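Local atomic coordinates of protein FimX (Pseudomonas aeruginosa PAO1, PDB entry 3HV8), a protein that belongs to the EAL-domain family, with a barrel-like fold of strands and helices, and holds the bound ligand C2E in a pocket. Residues L36-I41 with N50-L55; Q104-V109 with S138-I143. All coordinates share one frame; numbering follows the deposited sequence.

Contact 1: L36-I41 with N50-L55. With C2E (9,9'-[(2R,3R,3aS,5S,7aR,9R,10R,10aS,12S,14aR)-3,5,10,12-tetrahydroxy-5,12-dioxidooctahydro-2H,7H-difuro[3,2-d:3',2'-j][1,3,7,9,2,8]tetraoxadiphosphacyclododecine-2,9-diyl]bis(2-amino-1,9-dihydro-6H-purin-6-one)), chain B.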
ATOM      1  N   LEU A  36       4.799  -1.402 -11.101  1.00 23.73           N
ATOM      2  CA  LEU A  36       4.596  -2.837 -11.020  1.00 22.84           C
ATOM      3  C   LEU A  36       3.385  -3.107 -10.120  1.00 24.47           C
ATOM      4  O   LEU A  36       2.983  -2.248  -9.323  1.00 23.76           O
ATOM      5  CB  LEU A  36       5.830  -3.529 -10.442  1.00 24.58           C
ATOM      6  CG  LEU A  36       7.168  -3.187 -11.101  1.00 24.39           C
ATOM      7  CD1 LEU A  36       8.285  -3.957 -10.382  1.00 27.59           C
ATOM      8  CD2 LEU A  36       7.132  -3.519 -12.602  1.00 26.38           C
ATOM      9  N   PHE A  37       2.833  -4.311 -10.240  1.00 23.00           N
ATOM     10  CA  PHE A  37       1.589  -4.695  -9.591  1.00 23.89           C
ATOM     11  C   PHE A  37       1.773  -6.035  -8.933  1.00 24.89           C
ATOM     12  O   PHE A  37       2.245  -6.975  -9.564  1.00 26.31           O
ATOM     13  CB  PHE A  37       0.479  -4.754 -10.640  1.00 25.69           C
ATOM     14  CG  PHE A  37       0.314  -3.465 -11.391  1.00 25.08           C
ATOM     15  CD1 PHE A  37      -0.480  -2.452 -10.882  1.00 28.37           C
ATOM     16  CD2 PHE A  37       0.983  -3.254 -12.585  1.00 28.24           C
ATOM     17  CE1 PHE A  37      -0.608  -1.245 -11.549  1.00 29.37           C
ATOM     18  CE2 PHE A  37       0.858  -2.053 -13.262  1.00 29.12           C
ATOM     19  CZ  PHE A  37       0.056  -1.051 -12.743  1.00 34.95           C
ATOM     20  N   GLN A  38       1.433  -6.128  -7.653  1.00 22.33           N
ATOM     21  CA  GLN A  38       1.524  -7.400  -6.950  1.00 22.55           C
ATOM     22  C   GLN A  38       0.168  -7.767  -6.379  1.00 23.82           C
ATOM     23  O   GLN A  38      -0.377  -7.042  -5.548  1.00 24.42           O
ATOM     24  CB  GLN A  38       2.587  -7.359  -5.846  1.00 22.65           C
ATOM     25  CG  GLN A  38       2.742  -8.717  -5.160  1.00 23.52           C
ATOM     26  CD  GLN A  38       3.846  -8.759  -4.137  1.00 25.04           C
ATOM     27  OE1 GLN A  38       4.280  -7.729  -3.612  1.00 28.39           O
ATOM     28  NE2 GLN A  38       4.322  -9.966  -3.842  1.00 24.55           N
ATOM     29  N   PRO A  39      -0.385  -8.906  -6.806  1.00 22.90           N
ATOM     30  CA  PRO A  39      -1.759  -9.225  -6.402  1.00 22.72           C
ATOM     31  C   PRO A  39      -1.874  -9.469  -4.907  1.00 22.13           C
ATOM     32  O   PRO A  39      -0.939  -9.961  -4.259  1.00 23.97           O
ATOM     33  CB  PRO A  39      -2.079 -10.504  -7.200  1.00 25.19           C
ATOM     34  CG  PRO A  39      -0.730 -11.109  -7.455  1.00 27.24           C
ATOM     35  CD  PRO A  39       0.186  -9.929  -7.704  1.00 23.70           C
ATOM     36  N   VAL A  40      -3.030  -9.083  -4.366  1.00 22.31           N
ATOM     37  CA  VAL A  40      -3.394  -9.316  -2.978  1.00 22.42           C
ATOM     38  C   VAL A  40      -4.584 -10.272  -3.021  1.00 23.52           C
ATOM     39  O   VAL A  40      -5.611  -9.976  -3.633  1.00 26.99           O
ATOM     40  CB  VAL A  40      -3.754  -7.974  -2.257  1.00 22.70           C
ATOM     41  CG1 VAL A  40      -4.203  -8.212  -0.834  1.00 24.60           C
ATOM     42  CG2 VAL A  40      -2.544  -7.017  -2.280  1.00 25.76           C
ATOM     43  N   ILE A  41      -4.429 -11.421  -2.376  1.00 23.87           N
ATOM     44  CA  ILE A  41      -5.352 -12.537  -2.548  1.00 25.62           C
ATOM     45  C   ILE A  41      -6.346 -12.638  -1.382  1.00 24.40           C
ATOM     46  O   ILE A  41      -5.940 -12.641  -0.221  1.00 24.39           O
ATOM     47  CB  ILE A  41      -4.534 -13.853  -2.716  1.00 25.83           C
ATOM     48  CG1 ILE A  41      -4.014 -13.980  -4.155  1.00 26.72           C
ATOM     49  CG2 ILE A  41      -5.383 -15.061  -2.393  1.00 28.39           C
ATOM     50  CD1 ILE A  41      -2.944 -12.981  -4.529  1.00 31.05           C
ATOM     51  N   ASN A  50      -7.588  -7.423  -6.416  1.00 23.84           N
ATOM     52  CA  ASN A  50      -6.772  -6.415  -5.747  1.00 24.42           C
ATOM     53  C   ASN A  50      -5.309  -6.512  -6.163  1.00 23.21           C
ATOM     54  O   ASN A  50      -4.748  -7.618  -6.195  1.00 23.39           O
ATOM     55  CB  ASN A  50      -6.860  -6.576  -4.221  1.00 24.53           C
ATOM     56  CG  ASN A  50      -8.286  -6.427  -3.674  1.00 31.90           C
ATOM     57  OD1 ASN A  50      -8.868  -7.375  -3.163  1.00 45.50           O
ATOM     58  ND2 ASN A  50      -8.828  -5.240  -3.777  1.00 33.70           N
ATOM     59  N   TYR A  51      -4.676  -5.372  -6.452  1.00 22.77           N
ATOM     60  CA  TYR A  51      -3.222  -5.331  -6.623  1.00 22.58           C
ATOM     61  C   TYR A  51      -2.619  -4.177  -5.850  1.00 22.36           C
ATOM     62  O   TYR A  51      -3.220  -3.090  -5.761  1.00 23.60           O
ATOM     63  CB  TYR A  51      -2.842  -5.087  -8.081  1.00 23.98           C
ATOM     64  CG  TYR A  51      -3.171  -6.183  -9.065  1.00 25.97           C
ATOM     65  CD1 TYR A  51      -2.213  -7.127  -9.428  1.00 25.05           C
ATOM     66  CD2 TYR A  51      -4.413  -6.243  -9.666  1.00 25.16           C
ATOM     67  CE1 TYR A  51      -2.498  -8.114 -10.355  1.00 25.75           C
ATOM     68  CE2 TYR A  51      -4.706  -7.219 -10.601  1.00 27.56           C
ATOM     69  CZ  TYR A  51      -3.740  -8.154 -10.933  1.00 28.37           C
ATOM     70  OH  TYR A  51      -4.033  -9.128 -11.871  1.00 30.91           O
ATOM     71  N   GLU A  52      -1.430  -4.395  -5.310  1.00 20.92           N
ATOM     72  CA  GLU A  52      -0.608  -3.310  -4.793  1.00 20.20           C
ATOM     73  C   GLU A  52       0.256  -2.750  -5.900  1.00 21.40           C
ATOM     74  O   GLU A  52       0.858  -3.501  -6.679  1.00 22.60           O
ATOM     75  CB  GLU A  52       0.282  -3.810  -3.654  1.00 20.92           C
ATOM     76  CG  GLU A  52       1.136  -2.717  -3.042  1.00 23.01           C
ATOM     77  CD  GLU A  52       2.041  -3.235  -1.951  1.00 24.84           C
ATOM     78  OE1 GLU A  52       2.233  -4.471  -1.844  1.00 25.88           O
ATOM     79  OE2 GLU A  52       2.545  -2.402  -1.167  1.00 28.96           O
ATOM     80  N   VAL A  53       0.306  -1.428  -5.972  1.00 20.52           N
ATOM     81  CA  VAL A  53       1.170  -0.709  -6.900  1.00 21.25           C
ATOM     82  C   VAL A  53       2.541  -0.450  -6.248  1.00 21.77           C
ATOM     83  O   VAL A  53       2.624   0.019  -5.109  1.00 21.55           O
ATOM     84  CB  VAL A  53       0.528   0.630  -7.297  1.00 21.47           C
ATOM     85  CG1 VAL A  53       1.451   1.434  -8.195  1.00 23.10           C
ATOM     86  CG2 VAL A  53      -0.832   0.382  -7.988  1.00 23.66           C
ATOM     87  N   LEU A  54       3.606  -0.791  -6.964  1.00 21.46           N
ATOM     88  CA  LEU A  54       4.974  -0.577  -6.495  1.00 20.71           C
ATOM     89  C   LEU A  54       5.763   0.169  -7.552  1.00 20.61           C
ATOM     90  O   LEU A  54       5.676  -0.144  -8.748  1.00 24.51           O
ATOM     91  CB  LEU A  54       5.653  -1.907  -6.171  1.00 21.91           C
ATOM     92  CG  LEU A  54       4.987  -2.705  -5.044  1.00 22.15           C
ATOM     93  CD1 LEU A  54       5.447  -4.153  -5.036  1.00 25.50           C
ATOM     94  CD2 LEU A  54       5.218  -2.060  -3.685  1.00 24.19           C
ATOM     95  N   LEU A  55       6.532   1.157  -7.119  1.00 21.41           N
ATOM     96  CA  LEU A  55       7.205   2.080  -8.039  1.00 23.23           C
ATOM     97  C   LEU A  55       8.650   1.699  -8.353  1.00 23.84           C
ATOM     98  O   LEU A  55       9.397   1.319  -7.465  1.00 22.74           O
ATOM     99  CB  LEU A  55       7.223   3.474  -7.420  1.00 22.35           C
ATOM    100  CG  LEU A  55       7.885   4.551  -8.280  1.00 22.49           C
ATOM    101  CD1 LEU A  55       7.101   4.759  -9.569  1.00 24.66           C
ATOM    102  CD2 LEU A  55       7.980   5.840  -7.497  1.00 23.25           C
TER
HETATM  103  P1  C2E B 900       6.737  -2.054   1.482  1.00 26.53           P
HETATM  104  O2P C2E B 900       5.522  -2.187   2.511  1.00 35.94           O
HETATM  105  O1P C2E B 900       7.912  -2.651   2.147  1.00 45.66           O
HETATM  106  O5' C2E B 900       6.575  -2.916   0.151  1.00 39.66           O
HETATM  107  C5' C2E B 900       6.899  -4.318   0.225  1.00 33.20           C
HETATM  108  C4' C2E B 900       8.328  -4.650  -0.256  1.00 26.96           C
HETATM  109  O4' C2E B 900       8.509  -6.086  -0.207  1.00 26.51           O
HETATM  110  C3' C2E B 900       8.360  -4.285  -1.735  1.00 24.86           C
HETATM  111  O3' C2E B 900       9.656  -3.765  -2.066  1.00 22.26           O
HETATM  112  C2' C2E B 900       8.036  -5.611  -2.464  1.00 26.46           C
HETATM  113  O2' C2E B 900       8.615  -5.708  -3.752  1.00 29.30           O
HETATM  114  C1' C2E B 900       8.675  -6.623  -1.512  1.00 24.07           C
HETATM  115  N9  C2E B 900       8.085  -7.953  -1.547  1.00 25.74           N
HETATM  116  C8  C2E B 900       6.860  -8.309  -2.060  1.00 28.31           C
HETATM  117  N7  C2E B 900       6.601  -9.559  -1.748  1.00 27.53           N
HETATM  118  C5  C2E B 900       7.656 -10.061  -1.043  1.00 25.77           C
HETATM  119  C6  C2E B 900       7.934 -11.322  -0.470  1.00 28.14           C
HETATM  120  O6  C2E B 900       7.133 -12.259  -0.493  1.00 26.79           O
HETATM  121  N1  C2E B 900       9.118 -11.456   0.145  1.00 29.93           N
HETATM  122  C2  C2E B 900      10.014 -10.436   0.217  1.00 34.87           C
HETATM  123  N2  C2E B 900      11.202 -10.649   0.868  1.00 38.87           N
HETATM  124  N3  C2E B 900       9.770  -9.259  -0.310  1.00 32.40           N
HETATM  125  C4  C2E B 900       8.608  -9.048  -0.931  1.00 25.32           C
HETATM  126  P11 C2E B 900       9.697  -2.436  -2.974  1.00 22.13           P
HETATM  127  O21 C2E B 900      11.209  -2.107  -3.265  1.00 25.37           O
HETATM  128  O11 C2E B 900       8.839  -2.580  -4.167  1.00 24.95           O
HETATM  129  O5A C2E B 900       9.037  -1.318  -2.064  1.00 21.85           O
HETATM  130  C5A C2E B 900       9.672  -0.963  -0.828  1.00 22.65           C
HETATM  131  C4A C2E B 900       8.977   0.239  -0.193  1.00 21.67           C
HETATM  132  O4A C2E B 900       9.066   1.361  -1.083  1.00 21.59           O
HETATM  133  C3A C2E B 900       7.479   0.053   0.056  1.00 24.28           C
HETATM  134  O3A C2E B 900       7.200  -0.553   1.312  1.00 25.12           O
HETATM  135  C2A C2E B 900       7.022   1.512   0.135  1.00 21.33           C
HETATM  136  O2A C2E B 900       7.395   2.083   1.402  1.00 23.31           O
HETATM  137  C1A C2E B 900       7.922   2.174  -0.914  1.00 21.14           C
HETATM  138  N91 C2E B 900       7.200   2.238  -2.179  1.00 20.76           N
HETATM  139  C81 C2E B 900       7.157   1.316  -3.186  1.00 21.80           C
HETATM  140  N71 C2E B 900       6.394   1.777  -4.138  1.00 20.90           N
HETATM  141  C51 C2E B 900       5.970   3.037  -3.822  1.00 21.56           C
HETATM  142  C61 C2E B 900       5.182   4.026  -4.447  1.00 19.94           C
HETATM  143  O61 C2E B 900       4.581   3.841  -5.512  1.00 22.69           O
HETATM  144  N11 C2E B 900       5.027   5.185  -3.754  1.00 20.23           N
HETATM  145  C21 C2E B 900       5.594   5.407  -2.529  1.00 20.31           C
HETATM  146  N21 C2E B 900       5.351   6.586  -1.882  1.00 23.07           N
HETATM  147  N31 C2E B 900       6.305   4.491  -1.924  1.00 21.11           N
HETATM  148  C41 C2E B 900       6.508   3.332  -2.561  1.00 20.14           C
HETATM  149  O   HOH W   1       4.539  -5.871  -1.666  1.00 35.72           O
HETATM  150  O   HOH W   2      -8.137  -9.654  -4.034  1.00 42.88           O

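Contact 2: Q104-V109 with S138-I143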
ATOM      1  N   GLN A 104     -13.036  -6.213 -11.756  1.00 34.77           N
ATOM      2  CA  GLN A 104     -13.345  -5.593 -10.469  1.00 33.19           C
ATOM      3  C   GLN A 104     -12.043  -5.222  -9.741  1.00 33.09           C
ATOM      4  O   GLN A 104     -11.807  -5.636  -8.602  1.00 36.50           O
ATOM      5  CB  GLN A 104     -14.205  -6.530  -9.617  1.00 37.31           C
ATOM      6  CG  GLN A 104     -15.131  -5.796  -8.658  1.00 43.35           C
ATOM      7  CD  GLN A 104     -15.880  -6.723  -7.717  1.00 45.09           C
ATOM      8  OE1 GLN A 104     -16.636  -6.268  -6.861  1.00 46.24           O
ATOM      9  NE2 GLN A 104     -15.671  -8.026  -7.867  1.00 44.01           N
ATOM     10  N   THR A 105     -11.214  -4.430 -10.412  1.00 33.02           N
ATOM     11  CA  THR A 105      -9.867  -4.121  -9.946  1.00 29.91           C
ATOM     12  C   THR A 105      -9.875  -3.050  -8.866  1.00 28.32           C
ATOM     13  O   THR A 105     -10.573  -2.047  -8.981  1.00 28.70           O
ATOM     14  CB  THR A 105      -8.979  -3.598 -11.099  1.00 34.64           C
ATOM     15  OG1 THR A 105      -9.168  -4.403 -12.271  1.00 42.33           O
ATOM     16  CG2 THR A 105      -7.505  -3.613 -10.702  1.00 37.25           C
ATOM     17  N   LYS A 106      -9.077  -3.269  -7.828  1.00 27.17           N
ATOM     18  CA  LYS A 106      -8.833  -2.263  -6.800  1.00 24.19           C
ATOM     19  C   LYS A 106      -7.323  -2.151  -6.645  1.00 25.17           C
ATOM     20  O   LYS A 106      -6.629  -3.168  -6.629  1.00 25.04           O
ATOM     21  CB  LYS A 106      -9.486  -2.717  -5.497  1.00 30.07           C
ATOM     22  CG  LYS A 106      -9.347  -1.764  -4.345  1.00 31.89           C
ATOM     23  CD  LYS A 106     -10.141  -2.246  -3.127  1.00 35.56           C
ATOM     24  CE  LYS A 106     -11.638  -2.155  -3.360  1.00 31.80           C
ATOM     25  NZ  LYS A 106     -12.398  -2.157  -2.064  1.00 33.31           N
ATOM     26  N   LEU A 107      -6.807  -0.929  -6.546  1.00 24.07           N
ATOM     27  CA  LEU A 107      -5.359  -0.717  -6.409  1.00 22.74           C
ATOM     28  C   LEU A 107      -5.012  -0.124  -5.057  1.00 22.95           C
ATOM     29  O   LEU A 107      -5.662   0.825  -4.607  1.00 24.34           O
ATOM     30  CB  LEU A 107      -4.831   0.204  -7.504  1.00 23.34           C
ATOM     31  CG  LEU A 107      -4.894  -0.320  -8.939  1.00 23.37           C
ATOM     32  CD1 LEU A 107      -4.259   0.705  -9.879  1.00 25.07           C
ATOM     33  CD2 LEU A 107      -4.193  -1.690  -9.051  1.00 27.16           C
ATOM     34  N   PHE A 108      -3.987  -0.694  -4.429  1.00 21.95           N
ATOM     35  CA  PHE A 108      -3.416  -0.194  -3.182  1.00 21.45           C
ATOM     36  C   PHE A 108      -2.209   0.658  -3.529  1.00 22.09           C
ATOM     37  O   PHE A 108      -1.251   0.164  -4.155  1.00 22.92           O
ATOM     38  CB  PHE A 108      -2.986  -1.366  -2.288  1.00 24.02           C
ATOM     39  CG  PHE A 108      -4.139  -2.114  -1.657  1.00 22.10           C
ATOM     40  CD1 PHE A 108      -4.336  -2.056  -0.280  1.00 24.48           C
ATOM     41  CD2 PHE A 108      -5.003  -2.870  -2.424  1.00 25.36           C
ATOM     42  CE1 PHE A 108      -5.386  -2.742   0.318  1.00 25.62           C
ATOM     43  CE2 PHE A 108      -6.058  -3.552  -1.834  1.00 27.83           C
ATOM     44  CZ  PHE A 108      -6.244  -3.487  -0.454  1.00 26.35           C
ATOM     45  N   VAL A 109      -2.258   1.940  -3.166  1.00 22.09           N
ATOM     46  CA  VAL A 109      -1.257   2.904  -3.601  1.00 22.38           C
ATOM     47  C   VAL A 109      -0.609   3.556  -2.395  1.00 21.52           C
ATOM     48  O   VAL A 109      -1.300   4.093  -1.522  1.00 22.46           O
ATOM     49  CB  VAL A 109      -1.911   3.992  -4.490  1.00 22.64           C
ATOM     50  CG1 VAL A 109      -0.904   5.090  -4.853  1.00 25.11           C
ATOM     51  CG2 VAL A 109      -2.530   3.365  -5.733  1.00 26.00           C
ATOM     52  N   SER A 138     -12.310   2.311  -5.681  1.00 32.36           N
ATOM     53  CA  SER A 138     -11.373   1.774  -6.661  1.00 31.94           C
ATOM     54  C   SER A 138      -9.953   1.836  -6.121  1.00 27.38           C
ATOM     55  O   SER A 138      -9.120   0.995  -6.453  1.00 26.63           O
ATOM     56  CB  SER A 138     -11.441   2.570  -7.963  1.00 32.84           C
ATOM     57  OG  SER A 138     -12.611   2.257  -8.695  1.00 41.28           O
ATOM     58  N   LEU A 139      -9.689   2.847  -5.303  1.00 27.97           N
ATOM     59  CA  LEU A 139      -8.361   3.097  -4.760  1.00 23.79           C
ATOM     60  C   LEU A 139      -8.317   2.918  -3.252  1.00 24.32           C
ATOM     61  O   LEU A 139      -9.213   3.376  -2.536  1.00 25.71           O
ATOM     62  CB  LEU A 139      -7.940   4.535  -5.053  1.00 26.47           C
ATOM     63  CG  LEU A 139      -6.992   4.848  -6.212  1.00 39.68           C
ATOM     64  CD1 LEU A 139      -7.012   3.785  -7.300  1.00 37.27           C
ATOM     65  CD2 LEU A 139      -7.266   6.250  -6.777  1.00 38.90           C
ATOM     66  N   VAL A 140      -7.250   2.289  -2.774  1.00 23.60           N
ATOM     67  CA  VAL A 140      -6.953   2.200  -1.355  1.00 22.74           C
ATOM     68  C   VAL A 140      -5.593   2.829  -1.122  1.00 23.68           C
ATOM     69  O   VAL A 140      -4.593   2.362  -1.695  1.00 26.38           O
ATOM     70  CB  VAL A 140      -6.857   0.721  -0.889  1.00 23.35           C
ATOM     71  CG1 VAL A 140      -6.700   0.678   0.623  1.00 23.65           C
ATOM     72  CG2 VAL A 140      -8.069  -0.098  -1.356  1.00 25.17           C
ATOM     73  N   PHE A 141      -5.529   3.870  -0.302  1.00 21.63           N
ATOM     74  CA  PHE A 141      -4.250   4.537  -0.023  1.00 19.71           C
ATOM     75  C   PHE A 141      -3.572   3.949   1.197  1.00 22.55           C
ATOM     76  O   PHE A 141      -4.213   3.764   2.243  1.00 23.82           O
ATOM     77  CB  PHE A 141      -4.451   6.046   0.124  1.00 23.54           C
ATOM     78  CG  PHE A 141      -4.807   6.696  -1.166  1.00 23.46           C
ATOM     79  CD1 PHE A 141      -3.813   7.028  -2.068  1.00 24.92           C
ATOM     80  CD2 PHE A 141      -6.134   6.871  -1.528  1.00 23.85           C
ATOM     81  CE1 PHE A 141      -4.131   7.580  -3.304  1.00 28.57           C
ATOM     82  CE2 PHE A 141      -6.459   7.432  -2.749  1.00 25.85           C
ATOM     83  CZ  PHE A 141      -5.453   7.783  -3.642  1.00 26.33           C
ATOM     84  N   GLN A 142      -2.299   3.593   1.039  0.56 21.08           N
ATOM     85  CA  GLN A 142      -1.546   2.959   2.105  0.56 21.62           C
ATOM     86  C   GLN A 142      -0.624   3.957   2.754  0.56 21.86           C
ATOM     87  O   GLN A 142       0.093   4.699   2.075  0.56 24.38           O
ATOM     88  CB  GLN A 142      -0.704   1.804   1.558  0.56 25.36           C
ATOM     89  CG  GLN A 142      -1.490   0.798   0.772  0.56 21.86           C
ATOM     90  CD  GLN A 142      -0.661  -0.403   0.363  0.56 25.01           C
ATOM     91  OE1 GLN A 142      -0.937  -1.524   0.786  0.56 28.30           O
ATOM     92  NE2 GLN A 142       0.359  -0.173  -0.460  0.56 24.92           N
ATOM     93  N   ILE A 143      -0.651   3.954   4.077  1.00 23.18           N
ATOM     94  CA  ILE A 143       0.230   4.757   4.883  1.00 22.40           C
ATOM     95  C   ILE A 143       0.988   3.815   5.820  1.00 24.01           C
ATOM     96  O   ILE A 143       0.381   2.923   6.413  1.00 24.45           O
ATOM     97  CB  ILE A 143      -0.642   5.733   5.720  1.00 27.10           C
ATOM     98  CG1 ILE A 143      -1.535   6.562   4.786  1.00 30.96           C
ATOM     99  CG2 ILE A 143       0.231   6.611   6.619  1.00 30.74           C
ATOM    100  CD1 ILE A 143      -2.682   7.324   5.489  1.00 30.27           C
TER

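Contact 1: L36-I41 with N50-L55
Two protein partners hold Glu52 OE1, Lys193 through a salt bridge and Gln248 through its NE2, and a water lies within hydrogen-bonding reach. That water is about 2.7 Å from both Glu52 OE1 and Gln38 OE1, between two chains that run out together over one face of the sheet. In both residues CG is anti to the backbone N (chi1 -177° in Gln38, -178° in Glu52) and the chain stays extended, so the polar ends arrive level. Their backbones form a hydrogen-bonded pair: Gln38 N reaches Glu52 O in the carbonyl plane at 2.9 Å, while Glu52 N meets Gln38 O from above its plane. Gln38 NE2 then donates to Gln253 O and to C2E N7, the latter at 3.1 Å; an amide suits this place because it can donate to the ligand while its oxygen accepts. Further along, Leu55 N gives a bond of 3.0 Å to C2E N71, and Leu54 CD2 lies against C2E O11 at 3.7 Å.

The other face is largely apolar. Tyr51 CD1 touches Phe37 CB at 3.8 Å, and its ring crosses Pro39 obliquely; Tyr51 OH bonds Tyr261 N. Phe37 CE1 lies 3.9 Å from Val53 CG2, and helix 80-96 packs on both residues. Proline fits opposite Tyr51, since this non-hydrogen-bonded position asks no N-H of it toward strand 50-55.

The Gln38, Glu52 and Leu54 face is thus mixed, its polar groups gathered near C2E; the buried carboxylate, paired with Lys193, is probably ionised and may help to hold Gln38.

Contact 2: Q104-V109 with S138-I143
Val109, Val140 and Phe108 bury the most surface where these parallel strands meet, and the backbone shows why the two valines are so well covered. Val140 N bonds Leu107 O at 2.8 Å and Val140 O takes Val109 N at 2.8 Å, so Val140 straddles Phe108; Val109, whose O accepts Gln142 N from above its carbonyl plane, straddles Phe141 in turn. Beta-branched side chains suit such extended positions, bonded through both N and O.

Val140 and Phe108 point the same way. Phe108 CG stands beside its own backbone N (chi1 -73°), and chi2 of -112° turns one ring face to Val140: Val140 CB sits over that face 3.9 Å from the ring centroid, a CH-pi contact, and Val140 CG1 meets Phe108 CE1 at 3.7 Å. Val140 CG2 presses on Lys106 CD at 3.5 Å, a tight fit. The extended first part of the lysine lays CG and CD there, and a bend at chi3 then turns NZ off toward Gln168. At the CB and CD1 end of Phe108, in the conformer given, the Gln142 amide crosses with its plane 71° from the ring, Gln142 OE1 3.6 Å from Phe108 CD1; Gln142 NE2 reaches Glu52 OE2.

On the reverse face Val109 CB lies 4.3 Å from Phe141 CD1, and Leu107 packs beside Leu139. Leu107, Val109 and Leu139 also meet helix 80-96, where branched aliphatic groups fill the layer between strand and helix.

Parallel neighbours joined by an intervening helical segment form a beta-alpha-beta crossover unit, as in TIM-type barrels. Its chemistry is mainly apolar, with backbone bonds setting the register and the Gln142 amide probably helping to position the buried Glu52 carboxylate.

Both strands of contact 1 precede those of contact 2 along the chain, and the contact centres lie about 9 Å apart in one curled mixed sheet. Strands 49-58 and 105-110 are neighbours, so the order across the sheet is 33-42, 49-58, 105-110, 139-144. The direct seam is backbone pairing, with Tyr51 O 2.8 Å from Phe108 N and Val53 N 2.9 Å from Phe108 O, both probable hydrogen bonds. Contact 1 is antiparallel and contact 2 parallel, which matches the EAL-domain variant of the TIM barrel with its reversed strand. Helix 80-96 packs on both. The hairpin therefore meets C2E directly, while the parallel strands of contact 2 continue the barrel wall beside it.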